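Local coordinates for PAC2 family protein (Mycobacterium tuberculosis, PDB 2WAM) that is of unknown function but belongs to the PAC2 family and represents a gene family duplicated in actinobacteria, at residues Ala81-Ala86 with Gln247-Ala252; Ala87-Ala92 with Leu267-Ala272; Ile103-Asp108 with Asp153-Arg158; Gln174-Gly179 with Ala262-Leu267; Ile213-Ser218 with Glu334-Leu339. All blocks are in the same frame, centred on the assembly; numbering follows the deposited sequence.

How the interactions relate
Interactions 1 to 4 lie wholly within the PAC2 family region, and interaction 5 joins that region to helix 333-343 near the end of the chain. Interactions 1 and 2 follow each other along helix 81-92, their centres about 13 Å apart, so one helix is held at its start and at its end. Interaction 4 sets helix 251-265 on strand 174-183 and meets interaction 1 where Ile82 packs on Leu178 and Gly179; it also shares Leu267 with interaction 2. Interactions 3 and 5 both meet the second subunit, and interaction 3 a third as well; they touch through Trp156, which packs on Gly217 and Ser218. Interactions 2 and 5 are farthest apart, about 29 Å between centres.

Interaction 1: Ala81-Ala86 with Gln247-Ala252; sequences AIRLAA and QTDYPA
Arg83 and Leu84, on the first turn of helix 81-92, face the extended backbone of Asp249 and Tyr250 just where that chain turns into helix 251-265. One segment is wholly helical, with Ala85 N and Ala86 N bonded back to Ala81 O and Ile82 O. The other is mostly loop, leading into helix 251-265, so a helix flank meets a lead-in loop and no backbone hydrogen bond joins the two.

The polar half of the contact is a salt bridge, Arg83 NH2 to Asp249 OD2 at 2.7 Å. As a hydrogen bond it is weak, bent to 129° at the hydrogen, and the guanidinium and carboxylate planes are turned 45° against each other. Water 1 closes a ring at the guanidinium edge: it accepts from Arg83 NH1 at 3.0 Å and donates to Asp249 OD1 at 3.1 Å. Arg83 reaches the site by a kink at chi3 (48°) in an otherwise extended chain. His80 also bonds to Asp249 OD2, which probably helps to fix the carboxylate.

The apolar half belongs to Leu84. Its CD1 branch lies over two successive peptide nitrogens, 3.9 Å from both Tyr250 N and Pro251 N, and 4.4 Å from Pro251 CD. The ring of Tyr250 leads off elsewhere, and its hydroxyl bonds with Gln282.

Around this joint, Ala81, Leu84 and Ala85 rest on Ala253, Ala254 and Leu258 of helix 251-265, Ile82 packs on Leu178 and Thr180 of strand 174-183, and Tyr250 and Pro251 are backed by helix 272-289.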
# COMPACT_ATOMS: atom_id res chain seq x y z
N ALA A 81 -6.89 32.44 -20.19
CA ALA A 81 -5.67 33.14 -19.80
C ALA A 81 -4.67 32.30 -19.01
O ALA A 81 -3.46 32.49 -19.15
CB ALA A 81 -6.00 34.43 -19.07
N ILE A 82 -5.16 31.38 -18.18
CA ILE A 82 -4.29 30.51 -17.40
C ILE A 82 -3.54 29.53 -18.30
O ILE A 82 -2.32 29.36 -18.18
CB ILE A 82 -5.08 29.69 -16.36
CG1 ILE A 82 -6.06 30.55 -15.58
CG2 ILE A 82 -4.11 28.97 -15.41
CD1 ILE A 82 -5.51 31.06 -14.30
N ARG A 83 -4.27 28.86 -19.18
CA ARG A 83 -3.63 27.91 -20.07
C ARG A 83 -2.56 28.63 -20.89
O ARG A 83 -1.42 28.17 -20.98
CB ARG A 83 -4.67 27.25 -20.99
CG ARG A 83 -4.06 26.29 -22.01
CD ARG A 83 -5.10 25.60 -22.87
NE ARG A 83 -6.10 26.50 -23.43
CZ ARG A 83 -5.99 27.15 -24.60
NH1 ARG A 83 -4.89 27.03 -25.34
NH2 ARG A 83 -6.98 27.93 -25.02
N LEU A 84 -2.92 29.77 -21.46
CA LEU A 84 -2.03 30.51 -22.33
C LEU A 84 -0.75 30.96 -21.64
O LEU A 84 0.34 30.88 -22.21
CB LEU A 84 -2.76 31.72 -22.92
CG LEU A 84 -3.89 31.35 -23.89
CD1 LEU A 84 -4.67 32.59 -24.31
CD2 LEU A 84 -3.33 30.60 -25.09
N ALA A 85 -0.88 31.44 -20.40
CA ALA A 85 0.27 31.94 -19.67
C ALA A 85 1.23 30.81 -19.32
O ALA A 85 2.44 30.96 -19.46
CB ALA A 85 -0.16 32.72 -18.42
N ALA A 86 0.69 29.68 -18.89
CA ALA A 86 1.52 28.53 -18.57
C ALA A 86 2.22 28.00 -19.83
O ALA A 86 3.39 27.62 -19.79
CB ALA A 86 0.70 27.45 -17.92
N GLN A 247 -15.00 32.66 -23.50
CA GLN A 247 -14.77 31.34 -24.09
C GLN A 247 -13.90 31.39 -25.35
O GLN A 247 -14.04 30.55 -26.24
CB GLN A 247 -16.10 30.63 -24.38
CG GLN A 247 -16.93 30.39 -23.13
CD GLN A 247 -18.00 29.32 -23.34
OE1 GLN A 247 -18.41 29.05 -24.46
NE2 GLN A 247 -18.45 28.72 -22.24
N THR A 248 -13.01 32.37 -25.41
CA THR A 248 -12.07 32.51 -26.52
C THR A 248 -10.65 32.70 -25.98
O THR A 248 -10.46 33.02 -24.81
CB THR A 248 -12.38 33.76 -27.34
OG1 THR A 248 -11.67 34.86 -26.77
CG2 THR A 248 -13.86 34.07 -27.32
N ASP A 249 -9.66 32.53 -26.84
CA ASP A 249 -8.30 32.88 -26.48
C ASP A 249 -8.14 34.38 -26.41
O ASP A 249 -8.42 35.08 -27.39
CB ASP A 249 -7.31 32.35 -27.53
CG ASP A 249 -7.04 30.88 -27.39
OD1 ASP A 249 -6.52 30.31 -28.36
OD2 ASP A 249 -7.34 30.29 -26.33
N TYR A 250 -7.68 34.88 -25.27
CA TYR A 250 -7.39 36.30 -25.14
C TYR A 250 -6.02 36.50 -24.52
O TYR A 250 -5.90 36.75 -23.32
CB TYR A 250 -8.48 36.99 -24.31
CG TYR A 250 -8.48 38.50 -24.44
CD1 TYR A 250 -8.66 39.12 -25.67
CD2 TYR A 250 -8.29 39.31 -23.33
CE1 TYR A 250 -8.64 40.50 -25.79
CE2 TYR A 250 -8.28 40.69 -23.44
CZ TYR A 250 -8.45 41.27 -24.67
OH TYR A 250 -8.44 42.65 -24.76
N PRO A 251 -4.97 36.37 -25.35
CA PRO A 251 -3.56 36.42 -24.91
C PRO A 251 -3.20 37.68 -24.09
O PRO A 251 -2.31 37.63 -23.25
CB PRO A 251 -2.77 36.40 -26.23
CG PRO A 251 -3.71 35.76 -27.21
CD PRO A 251 -5.10 36.16 -26.80
N ALA A 252 -3.90 38.78 -24.35
CA ALA A 252 -3.68 40.01 -23.59
C ALA A 252 -3.78 39.75 -22.10
O ALA A 252 -2.98 40.25 -21.32
CB ALA A 252 -4.68 41.08 -24.02
O HOH W 1 -4.41 28.09 -28.12

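Interaction 2: Ala87-Ala92 with Leu267-Ala272; sequences AHLKAA and LQLPLA
His88, Leu89 and Ala92 bring the last turn of helix 81-92 against residues 269-271 of the irregular linker between helices 251-265 and 272-289. This is a helix-to-loop contact on the surface of the alpha/beta fold, in which a helix side chain bonds to the loop backbone.

Hydrogen bonding rests with His88. With CG anti to the backbone N (chi1 -180°) the imidazole stretches across to the linker, and NE2 donates to Pro270 O at 2.9 Å. The bond is fairly straight, 159° at the hydrogen, and the acceptor lies close to the ring plane, so the imidazole meets the carbonyl by its edge. The same helix supplies a partner for one ring face, the methyl of Ala92 one turn on.

Apolar packing flanks this bond. Leu89 and Leu269 meet through their CD2 methyls at 4.1 Å, the two side chains passing at an oblique angle, and both are backed by the sheet, Leu89 on Leu136 and Leu269 on Phe144. Ala92 CB lies 4.1 Å from Pro270 CG, toward the end of the helix. Leu271, which also packs on Leu258 of helix 251-265, sets its CD2 methyl 3.8 Å from His88 CD2.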
# COMPACT_ATOMS: atom_id res chain seq x y z
N ALA A 87 1.49 27.99 -20.94
CA ALA A 87 2.02 27.45 -22.18
C ALA A 87 3.16 28.32 -22.68
O ALA A 87 4.13 27.82 -23.24
CB ALA A 87 0.92 27.33 -23.25
N HIS A 88 3.02 29.62 -22.46
CA HIS A 88 4.03 30.54 -22.96
C HIS A 88 5.33 30.43 -22.20
O HIS A 88 6.39 30.35 -22.80
CB HIS A 88 3.55 31.99 -22.95
CG HIS A 88 4.59 32.93 -23.47
ND1 HIS A 88 4.97 32.96 -24.79
CD2 HIS A 88 5.38 33.83 -22.83
CE1 HIS A 88 5.93 33.86 -24.95
NE2 HIS A 88 6.20 34.40 -23.77
N LEU A 89 5.25 30.43 -20.87
CA LEU A 89 6.43 30.20 -20.05
C LEU A 89 7.16 28.92 -20.48
O LEU A 89 8.36 28.95 -20.74
CB LEU A 89 6.06 30.13 -18.57
CG LEU A 89 5.54 31.41 -17.91
CD1 LEU A 89 5.12 31.14 -16.46
CD2 LEU A 89 6.57 32.50 -17.98
N LYS A 90 6.45 27.81 -20.56
CA LYS A 90 7.08 26.55 -20.93
C LYS A 90 7.71 26.56 -22.34
O LYS A 90 8.70 25.89 -22.58
CB LYS A 90 6.10 25.39 -20.80
CG LYS A 90 5.56 25.21 -19.39
CD LYS A 90 4.18 24.54 -19.39
CE LYS A 90 4.27 23.08 -19.79
NZ LYS A 90 2.98 22.57 -20.30
N ALA A 91 7.14 27.35 -23.24
CA ALA A 91 7.60 27.42 -24.63
C ALA A 91 8.76 28.40 -24.84
O ALA A 91 9.59 28.21 -25.71
CB ALA A 91 6.43 27.81 -25.54
N ALA A 92 8.80 29.44 -24.03
CA ALA A 92 9.74 30.53 -24.22
C ALA A 92 11.01 30.41 -23.36
O ALA A 92 12.03 31.00 -23.69
CB ALA A 92 9.04 31.87 -23.97
N LEU A 267 11.40 38.51 -11.87
CA LEU A 267 11.77 37.66 -12.97
C LEU A 267 11.81 38.48 -14.26
O LEU A 267 11.06 39.46 -14.42
CB LEU A 267 10.78 36.50 -13.11
CG LEU A 267 10.82 35.44 -12.01
CD1 LEU A 267 9.86 34.32 -12.35
CD2 LEU A 267 12.22 34.89 -11.83
N GLN A 268 12.70 38.09 -15.15
CA GLN A 268 12.73 38.65 -16.48
C GLN A 268 12.10 37.64 -17.42
O GLN A 268 12.67 36.59 -17.70
CB GLN A 268 14.16 39.02 -16.89
CG GLN A 268 14.78 40.06 -15.99
CD GLN A 268 15.91 40.82 -16.65
OE1 GLN A 268 16.06 40.82 -17.87
NE2 GLN A 268 16.71 41.50 -15.84
N LEU A 269 10.90 37.96 -17.89
CA LEU A 269 10.14 37.03 -18.71
C LEU A 269 10.03 37.55 -20.15
O LEU A 269 9.60 38.68 -20.36
CB LEU A 269 8.77 36.79 -18.09
CG LEU A 269 8.76 36.27 -16.64
CD1 LEU A 269 7.34 36.15 -16.05
CD2 LEU A 269 9.48 34.93 -16.55
N PRO A 270 10.46 36.73 -21.13
CA PRO A 270 10.43 37.14 -22.55
C PRO A 270 9.03 37.03 -23.12
O PRO A 270 8.62 35.95 -23.52
CB PRO A 270 11.36 36.13 -23.23
CG PRO A 270 11.32 34.92 -22.36
CD PRO A 270 11.06 35.39 -20.95
N LEU A 271 8.32 38.15 -23.18
CA LEU A 271 6.90 38.14 -23.49
C LEU A 271 6.57 38.56 -24.91
O LEU A 271 5.40 38.59 -25.28
CB LEU A 271 6.14 39.03 -22.50
CG LEU A 271 6.21 38.60 -21.03
CD1 LEU A 271 5.19 39.35 -20.21
CD2 LEU A 271 6.02 37.09 -20.90
N ALA A 272 7.60 38.86 -25.70
CA ALA A 272 7.41 39.43 -27.04
C ALA A 272 6.42 38.66 -27.92
O ALA A 272 5.50 39.25 -28.49
CB ALA A 272 8.76 39.59 -27.76

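Interaction 3: Ile103-Asp108 with Asp153-Arg158; sequences IDELLD and DLKWER
Leu106 O is gripped by two successive backbone amides, Asp153 N at 2.9 Å and Leu154 N at 3.2 Å. The first donor lies almost along the C=O axis (172°), whereas the second comes from well outside the carbonyl plane. One carbonyl thereby pins the turn before helix 156-169 to the short, weakly bonded helical turn at about 103-106.

Two residues on, donation reverses. Asp108 N donates to Asp153 OD1 at 3.0 Å, nearly straight at 174°, reaching the oxygen from above the carboxylate plane. Water 2 donates to the same oxygen and to Asp108 O. This buried carboxylate is further paired with Arg112 and, through OD2, with Arg110 of the second subunit, consistent with a charged form.

Beside these bonds the extended Lys155 side chain runs across Leu106 at about a right angle, CD to Leu106 CD2 being 3.6 Å. Its NZ makes a weak bond to Glu105 O at 3.5 Å. The Glu105 carboxylate has its stronger partner in Arg158 of the third subunit.

The contact joins the segment after strand 94-101 to the approach of helix 156-169, at an interface where Trp156 stacks on Tyr109 of the second subunit while resting on helix 219-229.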
# COMPACT_ATOMS: atom_id res chain seq x y z
N ILE A 103 -2.23 12.65 -12.40
CA ILE A 103 -3.47 13.22 -12.91
C ILE A 103 -4.50 12.10 -13.13
O ILE A 103 -5.68 12.28 -12.85
CB ILE A 103 -3.22 14.08 -14.18
CG1 ILE A 103 -4.48 14.83 -14.63
CG2 ILE A 103 -2.67 13.23 -15.30
CD1 ILE A 103 -5.22 15.56 -13.51
N ASP A 104 -4.05 10.93 -13.59
CA ASP A 104 -4.95 9.78 -13.75
C ASP A 104 -5.68 9.38 -12.46
O ASP A 104 -6.79 8.82 -12.52
CB ASP A 104 -4.22 8.58 -14.34
CG ASP A 104 -5.18 7.48 -14.82
OD1 ASP A 104 -6.07 7.78 -15.66
OD2 ASP A 104 -5.05 6.32 -14.36
N GLU A 105 -5.07 9.65 -11.31
CA GLU A 105 -5.68 9.37 -10.01
C GLU A 105 -6.57 10.52 -9.51
O GLU A 105 -7.30 10.35 -8.53
CB GLU A 105 -4.62 9.05 -8.95
CG GLU A 105 -3.81 7.78 -9.18
CD GLU A 105 -4.63 6.51 -8.95
OE1 GLU A 105 -4.43 5.54 -9.71
OE2 GLU A 105 -5.48 6.49 -8.03
N LEU A 106 -6.51 11.67 -10.17
CA LEU A 106 -7.11 12.89 -9.62
C LEU A 106 -8.20 13.47 -10.51
O LEU A 106 -8.82 14.48 -10.18
CB LEU A 106 -6.03 13.96 -9.38
CG LEU A 106 -4.87 13.60 -8.46
CD1 LEU A 106 -3.79 14.65 -8.57
CD2 LEU A 106 -5.34 13.47 -7.02
N LEU A 107 -8.45 12.83 -11.65
CA LEU A 107 -9.35 13.40 -12.64
C LEU A 107 -10.65 12.60 -12.81
O LEU A 107 -10.65 11.37 -12.81
CB LEU A 107 -8.60 13.53 -13.97
CG LEU A 107 -9.41 13.95 -15.18
CD1 LEU A 107 -9.74 15.44 -15.08
CD2 LEU A 107 -8.64 13.63 -16.46
N ASP A 108 -11.75 13.32 -12.94
CA ASP A 108 -13.01 12.70 -13.34
C ASP A 108 -13.10 12.74 -14.87
O ASP A 108 -13.41 13.77 -15.46
CB ASP A 108 -14.18 13.45 -12.71
CG ASP A 108 -15.54 12.88 -13.09
OD1 ASP A 108 -15.66 12.16 -14.11
OD2 ASP A 108 -16.50 13.18 -12.37
N ASP A 153 -10.05 17.04 -9.65
CA ASP A 153 -11.39 16.93 -9.08
C ASP A 153 -11.29 16.35 -7.67
O ASP A 153 -12.03 16.73 -6.77
CB ASP A 153 -12.29 16.02 -9.92
CG ASP A 153 -12.52 16.55 -11.30
OD1 ASP A 153 -11.71 16.26 -12.19
OD2 ASP A 153 -13.53 17.25 -11.49
N LEU A 154 -10.35 15.43 -7.50
CA LEU A 154 -10.23 14.65 -6.28
C LEU A 154 -9.08 15.10 -5.41
O LEU A 154 -8.15 15.76 -5.87
CB LEU A 154 -10.04 13.19 -6.65
CG LEU A 154 -11.06 12.66 -7.64
CD1 LEU A 154 -10.80 11.20 -7.92
CD2 LEU A 154 -12.49 12.86 -7.10
N LYS A 155 -9.16 14.73 -4.13
CA LYS A 155 -8.03 14.77 -3.19
C LYS A 155 -7.27 16.08 -3.04
O LYS A 155 -6.04 16.08 -3.02
CB LYS A 155 -7.02 13.70 -3.60
CG LYS A 155 -7.54 12.31 -3.51
CD LYS A 155 -6.75 11.40 -4.42
CE LYS A 155 -7.07 9.96 -4.14
NZ LYS A 155 -6.75 9.17 -5.32
N TRP A 156 -7.98 17.20 -2.90
CA TRP A 156 -7.32 18.49 -2.81
C TRP A 156 -6.35 18.59 -1.63
O TRP A 156 -5.30 19.22 -1.73
CB TRP A 156 -8.34 19.63 -2.73
CG TRP A 156 -9.02 19.94 -4.01
CD1 TRP A 156 -8.99 19.20 -5.17
CD2 TRP A 156 -9.86 21.06 -4.28
NE1 TRP A 156 -9.75 19.80 -6.14
CE2 TRP A 156 -10.30 20.95 -5.61
CE3 TRP A 156 -10.28 22.15 -3.52
CZ2 TRP A 156 -11.13 21.88 -6.20
CZ3 TRP A 156 -11.10 23.08 -4.10
CH2 TRP A 156 -11.53 22.94 -5.43
N GLU A 157 -6.72 18.01 -0.49
CA GLU A 157 -5.87 18.17 0.68
C GLU A 157 -4.57 17.42 0.48
O GLU A 157 -3.48 17.98 0.65
CB GLU A 157 -6.58 17.73 1.96
CG GLU A 157 -7.80 18.60 2.33
CD GLU A 157 -7.46 20.07 2.64
OE1 GLU A 157 -8.40 20.88 2.69
OE2 GLU A 157 -6.28 20.41 2.85
N ARG A 158 -4.68 16.16 0.09
CA ARG A 158 -3.49 15.36 -0.15
C ARG A 158 -2.59 16.04 -1.21
O ARG A 158 -1.38 16.14 -1.04
CB ARG A 158 -3.89 13.95 -0.56
CG ARG A 158 -2.76 12.96 -0.53
CD ARG A 158 -3.31 11.56 -0.50
NE ARG A 158 -2.52 10.67 -1.33
CZ ARG A 158 -2.96 9.52 -1.81
NH1 ARG A 158 -4.19 9.11 -1.55
NH2 ARG A 158 -2.16 8.77 -2.56
O HOH W 2 -13.08 16.54 -14.57

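Interaction 4: Gln174-Gly179 with Ala262-Leu267; sequences QTIGLG and AKTGSL
Ile176 and Gln174, two residues apart on the same side of strand 174-183, take the methyl of Thr264 between them, and this is where the contact is close. Ile176 CD1 lies 3.8 Å from Thr264 CG2, the two side chains running past each other in opposite directions. Gln174 crosses the threonine at about a right angle, its OE1 3.5 Å from the same methyl. The chi1 of Thr264 (-65°, to OG1) turns the methyl toward the strand and leaves OG1 to make a weak bond back to Gln260 O. No hydrogen bond spans the segments; the amide end of Gln174 is held by Glu233, bonded to NE2. Gly265 brings bare backbone close, its CA 3.7 Å from Gln174 OE1.

In the fold this is helix-on-sheet packing: strand 174-183 runs parallel between 67-73 and 234-242, and helix 251-265 packs against one face of them, Thr264 also touching Val235 and Phe237.

On the far side the helix looks to solvent, with Lys263 and Ser266 exposed. There it ends in a Schellman motif, Ser266 taking positive phi (63°) while Leu267 N bonds to Ala262 O at 3.0 Å and Ser266 N more weakly to Lys263 O at 3.4 Å.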
# COMPACT_ATOMS: atom_id res chain seq x y z
N GLN A 174 8.28 32.35 -2.06
CA GLN A 174 7.10 33.11 -2.45
C GLN A 174 6.27 32.28 -3.43
O GLN A 174 6.81 31.69 -4.36
CB GLN A 174 7.52 34.42 -3.10
CG GLN A 174 6.37 35.30 -3.52
CD GLN A 174 6.85 36.61 -4.13
OE1 GLN A 174 7.21 36.67 -5.31
NE2 GLN A 174 6.85 37.68 -3.34
N THR A 175 4.97 32.24 -3.21
CA THR A 175 4.07 31.47 -4.06
C THR A 175 3.05 32.39 -4.71
O THR A 175 2.26 33.04 -4.03
CB THR A 175 3.34 30.38 -3.25
OG1 THR A 175 4.31 29.50 -2.67
CG2 THR A 175 2.42 29.58 -4.15
N ILE A 176 3.08 32.44 -6.04
CA ILE A 176 2.23 33.34 -6.82
C ILE A 176 1.18 32.56 -7.61
O ILE A 176 1.52 31.74 -8.46
CB ILE A 176 3.06 34.15 -7.84
CG1 ILE A 176 4.26 34.81 -7.17
CG2 ILE A 176 2.21 35.18 -8.55
CD1 ILE A 176 5.05 35.68 -8.09
N GLY A 177 -0.10 32.84 -7.34
CA GLY A 177 -1.18 32.18 -8.05
C GLY A 177 -1.80 32.99 -9.19
O GLY A 177 -1.91 34.22 -9.14
N LEU A 178 -2.22 32.28 -10.24
CA LEU A 178 -2.88 32.92 -11.36
C LEU A 178 -4.38 32.63 -11.38
O LEU A 178 -4.81 31.52 -11.09
CB LEU A 178 -2.24 32.49 -12.67
CG LEU A 178 -0.72 32.66 -12.78
CD1 LEU A 178 -0.28 32.54 -14.25
CD2 LEU A 178 -0.30 33.98 -12.17
N GLY A 179 -5.16 33.65 -11.73
CA GLY A 179 -6.59 33.53 -11.87
C GLY A 179 -7.20 34.42 -12.95
O GLY A 179 -6.59 35.40 -13.41
N ALA A 262 6.24 38.82 -13.27
CA ALA A 262 7.58 39.37 -13.46
C ALA A 262 7.96 40.43 -12.41
O ALA A 262 9.02 40.34 -11.82
CB ALA A 262 7.76 39.91 -14.87
N LYS A 263 7.09 41.42 -12.19
CA LYS A 263 7.33 42.43 -11.15
C LYS A 263 7.47 41.81 -9.76
O LYS A 263 8.45 42.04 -9.06
CB LYS A 263 6.21 43.49 -11.11
CG LYS A 263 5.98 44.23 -12.40
CD LYS A 263 4.92 45.31 -12.26
CE LYS A 263 4.55 45.88 -13.64
NZ LYS A 263 3.72 47.10 -13.55
N THR A 264 6.47 41.04 -9.36
CA THR A 264 6.40 40.49 -8.02
C THR A 264 7.53 39.50 -7.75
O THR A 264 8.14 39.52 -6.69
CB THR A 264 5.05 39.82 -7.78
OG1 THR A 264 4.01 40.81 -7.81
CG2 THR A 264 5.02 39.11 -6.43
N GLY A 265 7.82 38.66 -8.73
CA GLY A 265 8.81 37.61 -8.55
C GLY A 265 10.24 38.02 -8.84
O GLY A 265 11.18 37.25 -8.57
N SER A 266 10.41 39.23 -9.37
CA SER A 266 11.73 39.70 -9.79
C SER A 266 12.27 38.80 -10.91
O SER A 266 13.42 38.37 -10.90
CB SER A 266 12.69 39.73 -8.60
OG SER A 266 12.42 40.84 -7.77
N LEU A 267 11.40 38.51 -11.87
CA LEU A 267 11.77 37.66 -12.97
C LEU A 267 11.81 38.48 -14.26
O LEU A 267 11.06 39.46 -14.42
CB LEU A 267 10.78 36.50 -13.11
CG LEU A 267 10.82 35.44 -12.01
CD1 LEU A 267 9.86 34.32 -12.35
CD2 LEU A 267 12.22 34.89 -11.83

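Interaction 5: Ile213-Ser218 with Glu334-Leu339; sequences IQVPGS and EFERFL
Glu336 lies along Ile213 with the two side chains pointing opposite ways, and this pairing lies where a short strand packs on a helix. Strand 213-216 and helix 334-339 run nearly parallel, 18° apart, with 8.5 Å between their axes. The chain of Glu336 is extended beyond CG and carries its carboxylate to the strand backbone, where OE2 accepts from Gln214 N at 3.3 Å. The amide comes in nearly in line with the C-O bond, although the angle at the hydrogen is 143°. On the way Glu336 CD passes 3.7 Å from Ile213 CG2.

The rest of the contact is apolar. Ile213 carries CG1 between its backbone N and carbonyl carbon (chi1 57°), which brings Ile213 CD1 to 4.0 Å from Phe335 CD2, the two side chains crossing at about a right angle. Val215 approaches the same ring differently: its CG1 lies at the ring edge, near the ring plane, 4.5 Å from Phe335 CD2. One turn further along the helix, Leu339 CD2 lies 3.9 Å from Val215 CB.

Phe335 continues inward onto Val181 of strand 174-183 and onto Ile210. On its outer edge, strand 213-216 pairs antiparallel with a strand of the second subunit, and Gln214 bonds to Thr117 of that chain, so the sheet runs on across the interface while helix 333-343 packs on the strand.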
# COMPACT_ATOMS: atom_id res chain seq x y z
N ILE A 213 -16.46 38.51 1.50
CA ILE A 213 -17.27 37.68 0.60
C ILE A 213 -16.98 36.19 0.77
O ILE A 213 -15.91 35.80 1.26
CB ILE A 213 -17.04 38.04 -0.88
CG1 ILE A 213 -15.56 37.92 -1.24
CG2 ILE A 213 -17.55 39.44 -1.18
CD1 ILE A 213 -15.28 38.19 -2.70
N GLN A 214 -17.94 35.37 0.38
CA GLN A 214 -17.80 33.92 0.35
C GLN A 214 -17.79 33.51 -1.11
O GLN A 214 -18.74 33.75 -1.84
CB GLN A 214 -18.99 33.24 1.04
CG GLN A 214 -19.34 33.76 2.42
CD GLN A 214 -18.73 32.93 3.53
OE1 GLN A 214 -17.70 33.29 4.10
NE2 GLN A 214 -19.36 31.80 3.85
N VAL A 215 -16.70 32.90 -1.55
CA VAL A 215 -16.63 32.41 -2.93
C VAL A 215 -16.34 30.92 -2.95
O VAL A 215 -15.69 30.41 -2.04
CB VAL A 215 -15.55 33.15 -3.73
CG1 VAL A 215 -15.89 34.63 -3.82
CG2 VAL A 215 -14.18 32.97 -3.10
N PRO A 216 -16.86 30.21 -3.96
CA PRO A 216 -16.46 28.81 -4.12
C PRO A 216 -14.94 28.69 -4.13
O PRO A 216 -14.27 29.48 -4.79
CB PRO A 216 -17.05 28.44 -5.50
CG PRO A 216 -17.48 29.74 -6.11
CD PRO A 216 -17.88 30.58 -4.95
N GLY A 217 -14.41 27.73 -3.39
CA GLY A 217 -12.98 27.51 -3.34
C GLY A 217 -12.45 26.84 -4.59
O GLY A 217 -13.20 26.16 -5.31
N SER A 218 -11.17 27.04 -4.86
CA SER A 218 -10.47 26.35 -5.94
C SER A 218 -9.15 25.75 -5.42
O SER A 218 -8.62 26.19 -4.40
CB SER A 218 -10.21 27.31 -7.10
OG SER A 218 -9.26 28.30 -6.76
N GLU A 334 -20.08 41.62 -8.29
CA GLU A 334 -19.75 41.14 -9.63
C GLU A 334 -18.76 39.99 -9.53
O GLU A 334 -18.96 38.93 -10.12
CB GLU A 334 -19.17 42.25 -10.50
CG GLU A 334 -20.15 42.85 -11.51
CD GLU A 334 -19.49 43.87 -12.44
OE1 GLU A 334 -18.58 43.50 -13.21
OE2 GLU A 334 -19.90 45.06 -12.39
N PHE A 335 -17.69 40.20 -8.77
CA PHE A 335 -16.70 39.17 -8.54
C PHE A 335 -17.36 37.85 -8.08
O PHE A 335 -17.04 36.78 -8.59
CB PHE A 335 -15.66 39.66 -7.54
CG PHE A 335 -14.41 38.82 -7.48
CD1 PHE A 335 -13.35 39.08 -8.33
CD2 PHE A 335 -14.31 37.77 -6.57
CE1 PHE A 335 -12.20 38.31 -8.27
CE2 PHE A 335 -13.16 37.00 -6.51
CZ PHE A 335 -12.10 37.27 -7.36
N GLU A 336 -18.29 37.95 -7.12
CA GLU A 336 -18.99 36.78 -6.59
C GLU A 336 -19.90 36.09 -7.61
O GLU A 336 -19.86 34.87 -7.77
CB GLU A 336 -19.85 37.17 -5.38
CG GLU A 336 -19.19 37.04 -4.03
CD GLU A 336 -20.15 37.36 -2.89
OE1 GLU A 336 -21.14 38.08 -3.13
OE2 GLU A 336 -19.91 36.90 -1.75
N ARG A 337 -20.74 36.88 -8.27
CA ARG A 337 -21.74 36.35 -9.20
C ARG A 337 -21.09 35.68 -10.40
O ARG A 337 -21.57 34.64 -10.87
CB ARG A 337 -22.68 37.46 -9.66
CG ARG A 337 -23.70 37.04 -10.70
CD ARG A 337 -24.70 38.15 -10.95
NE ARG A 337 -25.54 37.87 -12.12
CZ ARG A 337 -26.63 38.55 -12.44
NH1 ARG A 337 -27.05 39.56 -11.67
NH2 ARG A 337 -27.33 38.23 -13.53
N PHE A 338 -20.01 36.28 -10.88
CA PHE A 338 -19.28 35.80 -12.06
C PHE A 338 -18.38 34.61 -11.78
O PHE A 338 -18.34 33.66 -12.56
CB PHE A 338 -18.45 36.93 -12.67
CG PHE A 338 -19.21 37.83 -13.60
CD1 PHE A 338 -19.33 39.19 -13.33
CD2 PHE A 338 -19.80 37.32 -14.75
CE1 PHE A 338 -20.03 40.02 -14.19
CE2 PHE A 338 -20.50 38.14 -15.61
CZ PHE A 338 -20.61 39.49 -15.33
N LEU A 339 -17.63 34.67 -10.67
CA LEU A 339 -16.73 33.58 -10.30
C LEU A 339 -17.50 32.31 -9.93
O LEU A 339 -17.14 31.22 -10.35
CB LEU A 339 -15.82 34.00 -9.14
CG LEU A 339 -14.61 33.09 -8.88
CD1 LEU A 339 -13.45 33.45 -9.79
CD2 LEU A 339 -14.18 33.15 -7.42